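Local coordinates for metallophosphoesterase (Clostridium thermocellum, PDB 4J6O), which acts as the manganese-binding, calcineurin-like 2',3' phosphatase component of the bacterial Pnkp-Hen1 RNA repair system, at residues H21-E26 and G226-G231; K28-K33 and V244-L249; L66-P71 and H113-T118. All coordinates share one frame; numbering follows the deposited sequence. Where two conformers were deposited one is given.

Contact 1. Residues H21-E26 and G226-G231. With MN (manganese (II) ion), chain J.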
loop_
_atom_site.group_PDB
_atom_site.type_symbol
_atom_site.label_atom_id
_atom_site.label_comp_id
_atom_site.label_asym_id
_atom_site.label_seq_id
_atom_site.Cartn_x
_atom_site.Cartn_y
_atom_site.Cartn_z
ATOM N N HIS A 21 7.612 0.514 0.529
ATOM C CA HIS A 21 8.746 -0.353 0.873
ATOM C C HIS A 21 9.933 0.488 1.410
ATOM O O HIS A 21 11.075 0.383 0.933
ATOM C CB HIS A 21 9.174 -1.176 -0.345
ATOM C CG HIS A 21 8.233 -2.289 -0.658
ATOM N ND1 HIS A 21 7.901 -3.248 0.278
ATOM C CD2 HIS A 21 7.580 -2.622 -1.793
ATOM C CE1 HIS A 21 7.034 -4.089 -0.250
ATOM N NE2 HIS A 21 6.836 -3.745 -1.511
ATOM N N GLY A 22 9.649 1.312 2.404
ATOM C CA GLY A 22 10.706 1.982 3.151
ATOM C C GLY A 22 11.323 3.183 2.465
ATOM O O GLY A 22 12.299 3.712 2.950
ATOM N N CYS A 23 10.770 3.579 1.319
ATOM C CA CYS A 23 11.371 4.680 0.570
ATOM C C CYS A 23 10.843 6.056 1.073
ATOM O O CYS A 23 10.105 6.733 0.363
ATOM C CB CYS A 23 11.087 4.522 -0.887
ATOM S SG CYS A 23 12.022 3.069 -1.573
ATOM N N TYR A 24 11.204 6.398 2.284
ATOM C CA TYR A 24 10.758 7.656 2.861
ATOM C C TYR A 24 11.114 8.887 2.014
ATOM O O TYR A 24 10.279 9.800 1.889
ATOM C CB TYR A 24 11.332 7.826 4.273
ATOM C CG TYR A 24 10.961 9.155 4.881
ATOM C CD1 TYR A 24 9.741 9.311 5.499
ATOM C CD2 TYR A 24 11.794 10.231 4.766
ATOM C CE1 TYR A 24 9.385 10.526 6.046
ATOM C CE2 TYR A 24 11.434 11.465 5.308
ATOM C CZ TYR A 24 10.218 11.586 5.934
ATOM O OH TYR A 24 9.845 12.808 6.488
ATOM N N ASP A 25 12.339 8.960 1.461
ATOM C CA ASP A 25 12.758 10.206 0.807
ATOM C C ASP A 25 11.820 10.473 -0.362
ATOM O O ASP A 25 11.376 11.639 -0.591
ATOM C CB ASP A 25 14.209 10.124 0.324
ATOM C CG ASP A 25 15.211 10.082 1.456
ATOM O OD1 ASP A 25 14.868 10.497 2.579
ATOM O OD2 ASP A 25 16.378 9.640 1.185
ATOM N N GLU A 26 11.493 9.396 -1.073
ATOM C CA GLU A 26 10.684 9.515 -2.280
ATOM C C GLU A 26 9.245 9.798 -1.883
ATOM O O GLU A 26 8.551 10.518 -2.569
ATOM C CB GLU A 26 10.694 8.235 -3.114
ATOM C CG GLU A 26 12.029 7.978 -3.876
ATOM C CD GLU A 26 13.130 7.435 -3.009
ATOM O OE1 GLU A 26 12.939 7.121 -1.815
ATOM O OE2 GLU A 26 14.257 7.314 -3.541
ATOM N N GLY A 226 7.328 0.207 -8.698
ATOM C CA GLY A 226 8.560 -0.368 -8.181
ATOM C C GLY A 226 9.608 0.618 -7.705
ATOM O O GLY A 226 10.802 0.488 -7.988
ATOM N N CYS A 227 9.156 1.568 -6.876
ATOM C CA CYS A 227 10.072 2.584 -6.348
ATOM C C CYS A 227 11.318 1.969 -5.721
ATOM O O CYS A 227 12.452 2.361 -6.029
ATOM C CB CYS A 227 9.305 3.404 -5.316
ATOM S SG CYS A 227 10.303 4.785 -4.718
ATOM N N VAL A 228 11.125 1.002 -4.840
ATOM C CA VAL A 228 12.288 0.498 -4.151
ATOM C C VAL A 228 13.299 -0.273 -5.001
ATOM O O VAL A 228 14.472 -0.371 -4.624
ATOM C CB VAL A 228 11.819 -0.365 -2.932
ATOM C CG1 VAL A 228 11.272 -1.746 -3.410
ATOM C CG2 VAL A 228 12.953 -0.555 -1.907
ATOM N N PHE A 229 12.841 -0.709 -6.178
ATOM C CA PHE A 229 13.664 -1.428 -7.143
ATOM C C PHE A 229 14.396 -0.500 -8.102
ATOM O O PHE A 229 14.944 -0.948 -9.108
ATOM C CB PHE A 229 12.785 -2.411 -7.926
ATOM C CG PHE A 229 12.032 -3.344 -7.055
ATOM C CD1 PHE A 229 12.730 -4.235 -6.242
ATOM C CD2 PHE A 229 10.635 -3.326 -6.979
ATOM C CE1 PHE A 229 12.009 -5.136 -5.427
ATOM C CE2 PHE A 229 9.900 -4.221 -6.131
ATOM C CZ PHE A 229 10.628 -5.134 -5.356
ATOM N N GLY A 230 14.382 0.822 -7.824
ATOM C CA GLY A 230 15.002 1.797 -8.721
ATOM C C GLY A 230 14.016 2.326 -9.784
ATOM O O GLY A 230 14.413 2.934 -10.794
ATOM N N GLY A 231 12.713 2.095 -9.570
ATOM C CA GLY A 231 11.697 2.605 -10.479
ATOM C C GLY A 231 11.214 3.960 -10.035
ATOM O O GLY A 231 12.002 4.921 -9.970
HETATM MN MN MN J . 5.142 -4.708 -2.718
HETATM O O HOH W 1 6.230 -4.168 -4.681
#

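Contact 2. Residues K28-K33 and V244-L249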
loop_
_atom_site.group_PDB
_atom_site.type_symbol
_atom_site.label_atom_id
_atom_site.label_comp_id
_atom_site.label_asym_id
_atom_site.label_seq_id
_atom_site.Cartn_x
_atom_site.Cartn_y
_atom_site.Cartn_z
ATOM N N LYS A 28 8.318 11.488 0.787
ATOM C CA LYS A 28 8.262 12.888 1.171
ATOM C C LYS A 28 8.231 13.755 -0.073
ATOM O O LYS A 28 7.415 14.689 -0.148
ATOM C CB LYS A 28 9.444 13.216 2.050
ATOM C CG LYS A 28 9.569 14.700 2.432
ATOM C CD LYS A 28 10.794 14.943 3.275
ATOM C CE LYS A 28 10.762 16.361 3.879
ATOM N NZ LYS A 28 11.088 17.330 2.822
ATOM N N MET A 29 9.100 13.450 -1.055
ATOM C CA MET A 29 9.111 14.185 -2.325
ATOM C C MET A 29 7.750 14.141 -3.024
ATOM O O MET A 29 7.253 15.177 -3.498
ATOM C CB MET A 29 10.231 13.655 -3.260
ATOM C CG MET A 29 11.623 14.001 -2.821
ATOM S SD MET A 29 12.839 13.012 -3.751
ATOM C CE MET A 29 12.853 13.951 -5.296
ATOM N N LEU A 30 7.128 12.945 -3.044
ATOM C CA LEU A 30 5.890 12.787 -3.772
ATOM C C LEU A 30 4.764 13.567 -3.073
ATOM O O LEU A 30 3.943 14.240 -3.703
ATOM C CB LEU A 30 5.539 11.280 -3.898
ATOM C CG LEU A 30 4.216 10.999 -4.574
ATOM C CD1 LEU A 30 4.152 11.566 -5.997
ATOM C CD2 LEU A 30 4.126 9.454 -4.630
ATOM N N LEU A 31 4.681 13.433 -1.760
ATOM C CA LEU A 31 3.656 14.190 -1.015
ATOM C C LEU A 31 3.829 15.693 -1.237
ATOM O O LEU A 31 2.846 16.421 -1.466
ATOM C CB LEU A 31 3.724 13.826 0.467
ATOM C CG LEU A 31 3.220 12.415 0.888
ATOM C CD1 LEU A 31 3.578 12.061 2.319
ATOM C CD2 LEU A 31 1.721 12.259 0.644
ATOM N N GLU A 32 5.071 16.159 -1.191
ATOM C CA GLU A 32 5.297 17.608 -1.349
ATOM C C GLU A 32 4.907 18.043 -2.745
ATOM O O GLU A 32 4.302 19.110 -2.946
ATOM C CB GLU A 32 6.732 17.973 -0.980
ATOM C CG GLU A 32 6.939 17.824 0.513
ATOM C CD GLU A 32 8.351 18.021 1.001
ATOM O OE1 GLU A 32 9.314 17.783 0.253
ATOM O OE2 GLU A 32 8.487 18.400 2.163
ATOM N N LYS A 33 5.215 17.199 -3.726
ATOM C CA LYS A 33 4.869 17.514 -5.106
ATOM C C LYS A 33 3.362 17.570 -5.275
ATOM O O LYS A 33 2.848 18.325 -6.095
ATOM C CB LYS A 33 5.457 16.434 -6.011
ATOM C CG LYS A 33 5.302 16.663 -7.484
ATOM C CD LYS A 33 6.141 15.582 -8.207
ATOM C CE LYS A 33 6.061 15.657 -9.709
ATOM N NZ LYS A 33 7.146 14.863 -10.314
ATOM N N VAL A 244 0.961 11.212 -11.032
ATOM C CA VAL A 244 2.082 12.036 -10.542
ATOM C C VAL A 244 3.121 11.084 -9.976
ATOM O O VAL A 244 2.759 10.142 -9.275
ATOM C CB VAL A 244 1.656 13.012 -9.443
ATOM C CG1 VAL A 244 2.853 13.800 -8.881
ATOM C CG2 VAL A 244 0.588 13.990 -10.017
ATOM N N ASP A 245 4.380 11.275 -10.308
ATOM C CA ASP A 245 5.397 10.327 -9.811
ATOM C C ASP A 245 6.718 10.986 -9.468
ATOM O O ASP A 245 6.999 12.111 -9.876
ATOM C CB ASP A 245 5.550 9.116 -10.747
ATOM C CG ASP A 245 5.952 9.487 -12.170
ATOM O OD1 ASP A 245 6.849 10.343 -12.325
ATOM O OD2 ASP A 245 5.408 8.873 -13.126
ATOM N N VAL A 246 7.489 10.294 -8.629
ATOM C CA VAL A 246 8.841 10.721 -8.287
ATOM C C VAL A 246 9.778 9.559 -8.579
ATOM O O VAL A 246 9.559 8.439 -8.131
ATOM C CB VAL A 246 8.976 11.028 -6.807
ATOM C CG1 VAL A 246 10.423 11.207 -6.430
ATOM C CG2 VAL A 246 8.173 12.306 -6.454
ATOM N N LYS A 247 10.843 9.826 -9.301
ATOM C CA LYS A 247 11.812 8.776 -9.604
ATOM C C LYS A 247 12.587 8.393 -8.351
ATOM O O LYS A 247 12.924 9.226 -7.524
ATOM C CB LYS A 247 12.812 9.292 -10.664
ATOM C CG LYS A 247 13.566 8.187 -11.378
ATOM C CD LYS A 247 12.626 7.412 -12.293
ATOM C CE LYS A 247 13.361 6.294 -12.994
ATOM N NZ LYS A 247 13.927 5.404 -11.971
ATOM N N ALA A 248 12.882 7.100 -8.193
ATOM C CA ALA A 248 13.731 6.703 -7.085
ATOM C C ALA A 248 15.081 7.379 -7.162
ATOM O O ALA A 248 15.654 7.459 -8.252
ATOM C CB ALA A 248 13.948 5.158 -7.123
ATOM N N LEU A 249 15.642 7.707 -6.003
ATOM C CA LEU A 249 16.927 8.397 -5.918
ATOM C C LEU A 249 18.094 7.463 -6.186
ATOM O O LEU A 249 19.152 7.876 -6.663
ATOM C CB LEU A 249 17.069 9.012 -4.526
ATOM C CG LEU A 249 16.075 10.111 -4.170
ATOM C CD1 LEU A 249 16.215 10.490 -2.698
ATOM C CD2 LEU A 249 16.254 11.336 -5.052
HETATM O O HOH W 2 4.832 13.607 -12.159
#

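Contact 3. Residues L66-P71 and H113-T118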
loop_
_atom_site.group_PDB
_atom_site.type_symbol
_atom_site.label_atom_id
_atom_site.label_comp_id
_atom_site.label_asym_id
_atom_site.label_seq_id
_atom_site.Cartn_x
_atom_site.Cartn_y
_atom_site.Cartn_z
ATOM N N LEU A 66 4.154 -0.881 3.080
ATOM C CA LEU A 66 4.965 0.220 3.681
ATOM C C LEU A 66 6.341 -0.254 4.103
ATOM O O LEU A 66 7.304 0.530 4.083
ATOM C CB LEU A 66 4.226 0.762 4.934
ATOM C CG LEU A 66 2.781 1.152 4.740
ATOM C CD1 LEU A 66 2.288 1.655 6.129
ATOM C CD2 LEU A 66 2.618 2.234 3.672
ATOM N N VAL A 67 6.435 -1.549 4.461
ATOM C CA VAL A 67 7.646 -2.065 5.069
ATOM C C VAL A 67 8.418 -2.973 4.130
ATOM O O VAL A 67 7.959 -3.260 3.039
ATOM C CB VAL A 67 7.280 -2.831 6.378
ATOM C CG1 VAL A 67 6.465 -1.917 7.336
ATOM C CG2 VAL A 67 6.439 -4.063 6.061
ATOM N N ASP A 68 9.642 -3.330 4.546
ATOM C CA ASP A 68 10.569 -4.219 3.821
ATOM C C ASP A 68 11.368 -3.525 2.741
ATOM O O ASP A 68 10.890 -2.555 2.137
ATOM C CB ASP A 68 9.835 -5.436 3.246
ATOM C CG ASP A 68 9.346 -6.404 4.352
ATOM O OD1 ASP A 68 9.534 -6.114 5.547
ATOM O OD2 ASP A 68 8.735 -7.419 3.986
ATOM N N ARG A 69 12.617 -3.972 2.573
ATOM C CA ARG A 69 13.504 -3.665 1.441
ATOM C C ARG A 69 14.223 -2.347 1.543
ATOM O O ARG A 69 15.448 -2.283 1.445
ATOM C CB ARG A 69 12.822 -3.716 0.083
ATOM C CG ARG A 69 12.316 -5.120 -0.294
ATOM C CD ARG A 69 11.753 -5.124 -1.695
ATOM N NE ARG A 69 11.350 -6.480 -2.126
ATOM C CZ ARG A 69 10.091 -6.859 -2.306
ATOM N NH1 ARG A 69 9.077 -6.024 -2.050
ATOM N NH2 ARG A 69 9.816 -8.105 -2.717
ATOM N N GLY A 70 13.452 -1.282 1.722
ATOM C CA GLY A 70 14.050 0.050 1.642
ATOM C C GLY A 70 14.767 0.570 2.875
ATOM O O GLY A 70 14.777 -0.068 3.930
ATOM N N PRO A 71 15.345 1.769 2.778
ATOM C CA PRO A 71 16.313 2.271 3.750
ATOM C C PRO A 71 15.730 2.990 4.951
ATOM O O PRO A 71 16.474 3.176 5.918
ATOM C CB PRO A 71 17.117 3.279 2.925
ATOM C CG PRO A 71 16.099 3.795 1.985
ATOM C CD PRO A 71 15.311 2.609 1.555
ATOM N N HIS A 113 12.585 -11.420 1.249
ATOM C CA HIS A 113 12.039 -10.323 0.455
ATOM C C HIS A 113 12.098 -9.026 1.202
ATOM O O HIS A 113 11.160 -8.213 1.075
ATOM C CB HIS A 113 10.605 -10.617 0.071
ATOM C CG HIS A 113 10.463 -11.844 -0.771
ATOM N ND1 HIS A 113 9.738 -12.940 -0.368
ATOM C CD2 HIS A 113 10.975 -12.155 -1.984
ATOM C CE1 HIS A 113 9.787 -13.866 -1.308
ATOM N NE2 HIS A 113 10.535 -13.420 -2.296
ATOM N N GLY A 114 13.191 -8.791 1.930
ATOM C CA GLY A 114 13.338 -7.481 2.568
ATOM C C GLY A 114 12.925 -7.376 4.018
ATOM O O GLY A 114 13.100 -6.319 4.633
ATOM N N LEU A 115 12.344 -8.444 4.567
ATOM C CA LEU A 115 11.893 -8.388 5.955
ATOM C C LEU A 115 13.064 -8.187 6.912
ATOM O O LEU A 115 12.929 -7.555 7.966
ATOM C CB LEU A 115 11.067 -9.642 6.336
ATOM C CG LEU A 115 10.622 -9.762 7.806
ATOM C CD1 LEU A 115 9.751 -8.601 8.276
ATOM C CD2 LEU A 115 9.832 -11.046 7.920
ATOM N N ASP A 116 14.222 -8.701 6.537
ATOM C CA ASP A 116 15.411 -8.511 7.355
ATOM C C ASP A 116 15.652 -7.013 7.557
ATOM O O ASP A 116 16.013 -6.592 8.652
ATOM C CB ASP A 116 16.646 -9.164 6.732
ATOM C CG ASP A 116 17.076 -8.478 5.428
ATOM O OD1 ASP A 116 16.221 -8.310 4.542
ATOM O OD2 ASP A 116 18.269 -8.115 5.302
ATOM N N ARG A 117 15.448 -6.215 6.509
ATOM C CA ARG A 117 15.718 -4.797 6.671
ATOM C C ARG A 117 14.732 -4.180 7.651
ATOM O O ARG A 117 15.108 -3.349 8.445
ATOM C CB ARG A 117 15.613 -3.999 5.349
ATOM C CG ARG A 117 16.386 -4.571 4.184
ATOM C CD ARG A 117 17.846 -4.658 4.514
ATOM N NE ARG A 117 18.588 -5.507 3.581
ATOM C CZ ARG A 117 19.032 -5.118 2.388
ATOM N NH1 ARG A 117 18.799 -3.883 1.942
ATOM N NH2 ARG A 117 19.710 -5.972 1.635
ATOM N N THR A 118 13.465 -4.597 7.602
ATOM C CA THR A 118 12.450 -4.009 8.488
ATOM C C THR A 118 12.854 -4.325 9.932
ATOM O O THR A 118 12.793 -3.473 10.828
ATOM C CB THR A 118 11.048 -4.608 8.238
ATOM O OG1 THR A 118 10.626 -4.279 6.906
ATOM C CG2 THR A 118 9.991 -4.063 9.260
HETATM O O HOH W 3 17.699 -1.296 2.372
#

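Contact 1. Residues H21-E26 and G226-G231
The D-x-H signature that supplies metal ligands in calcineurin-like phosphoesterases runs from D19 to H21, and here its histidine is backed by the glycine-rich turn 226-231. H21 turns CG away from its carbonyl carbon (chi1 -74°), which carries NE2 to the manganese ion at 2.3 Å. Water 1 also binds the metal and lies at the ring edge, in its plane; D19 and D65 are further ligands. The other ring nitrogen, ND1, is hydrogen-bonded to the carbonyl of V67, so the imidazole is held at both nitrogens and its rotation is well defined.

V228 supplies the apolar backing. Its branch crosses the histidine at about a right angle, CG1 lying 3.8 Å from H21 CB, while V228 CG2 rests 3.5 Å from the backbone oxygen H21 O. CG1 also sits over the centre of the F229 ring, 3.7 Å above its plane, so one methyl group is shared between histidine and phenylalanine. A pair of cysteines continues the seam without forming a disulfide. C23 SG abuts V228, 3.7 Å from its CB, whereas C227 SG, anti to its own backbone N (chi1 -175°), points to the helix start and meets E26 CG at 3.7 Å. The bend of E26 at chi2 (78°) turns its carboxylate elsewhere, and OE2 is taken up by Y252 OH and the backbone of L249.

Within the turn, G226 O accepts from both F229 N and G231 N, closing the loop into a tight turn. C23 is the N-cap of helix 24-33, so the contact sets the first turn of that helix and the metal loop before it against the connection from strand 220-222 to strand 232-238, with helix 73-86 packing against Y24.

Contact 2. Residues K28-K33 and V244-L249
V246 forms the close-packed centre of this helix-on-strand contact. Its CB projects to helix 28-33, and the two methyl groups divide the work: CG2 presses on the helix backbone, 3.6 Å from L30 CA, while CG1 faces M29. L30 rests CB against V246 CG2; its CG, anti to the backbone N (chi1 177°), carries CD1 obliquely across V244, to 3.9 Å from V244 CG1. The same leucine reaches L233 and A235 on the adjoining strand 232-238, so it is buried between helix and sheet.

Toward solvent the fit loosens. M29 crosses V246 at about a right angle, its chain bent at chi3 (79°) so that CE comes 3.8 Å from V246 CG1; its sulfur then meets L249 tip to tip, SD lying 4.0 Å from L249 CD2. At the other end K33 is extended beyond CG and slides past V244 in the opposite direction, with CE 3.8 Å from V244 CG1. The aliphatic length thus covers the valine, and the ammonium NZ donates to D245 O at 2.8 Å, approaching nearly along the C=O axis (165°). Water 2 receives a weak second bond from K33 NZ and a firmer one from D245 N, bridging the lysine to the same strand residue.

The short axes pass 7.9 Å apart and run roughly antiparallel. Packing one face of helix 24-33 on strand 242-247, the edge of the five-stranded mixed sheet, is the alpha/beta layering of the calcineurin-like phosphoesterase fold.

Contact 3. Residues L66-P71 and H113-T118
R69 lays one face of its guanidinium over the backbone carbonyl of H113, whose oxygen stands 3.6 Å above the plane and offset toward its rim. The two side chains run side by side in the same direction, with R69 NH2 3.8 Å from H113 CB, but guanidinium and imidazole are turned 59° apart. R69 NH2 also hydrogen-bonds a citrate, probably from the crystallisation liquor, and the arginine touches H21 and H96.

Beneath the arginine the backbones come very close. G114, the N-cap of helix 115-122, has its CA 4.0 Å from that of R69, and its carbonyl oxygen accepts from R69 N at 3.2 Å. That bond is fairly straight at hydrogen (158°), yet the donor stands above the carbonyl plane. D68 CA adds a C-H...O contact to the same oxygen.

D68, R69 and G70 belong to the GDxxDRG signature of calcineurin-like phosphoesterases. D68 is gripped at both oxygens: T118 OG1 donates to the anti lone pair of D68 OD1, at a short 2.5 Å, while OD2 is hydrogen-bonded to H96 ND1. Together the two bonds hold the carboxylate's rotation, so T118 helps to position the D68-H96 pair, and the negative charge would probably favour a protonated imidazole, as proposed for the Asp-His pair of related phosphatases. V67 packs its CB against T118 OG1.

Farther out, R117 CG, anti to its carbonyl carbon (chi1 -50°), lies 3.7 Å from R69 O. The bend at chi2 redirects the chain; NE forms a salt bridge with D116, and water 3 accepts from R117 NH1 while donating to R69 O at 2.6 Å.

How the contacts relate
Contacts 1 and 2 share helix 24-33: its start packs on the loop 226-231, its later turns on strand 242-247, with contact centres about 10 Å apart. Along the chain their segments alternate, whereas both segments of contact 3 fall in the long interval that each of the other contacts spans. Contact 3 lies about 11 Å from contact 1, centre to centre, and touches it where 66-71 is hydrogen-bonded to 21-26; these loops follow the neighbouring parallel strands 14-17 and 59-62. Contacts 2 and 3 do not touch, their centres being about 19 Å apart. The series thus leads from the helix-sheet layer to the manganese site and on to loop 66-71 and the start of helix 115-122 beside it.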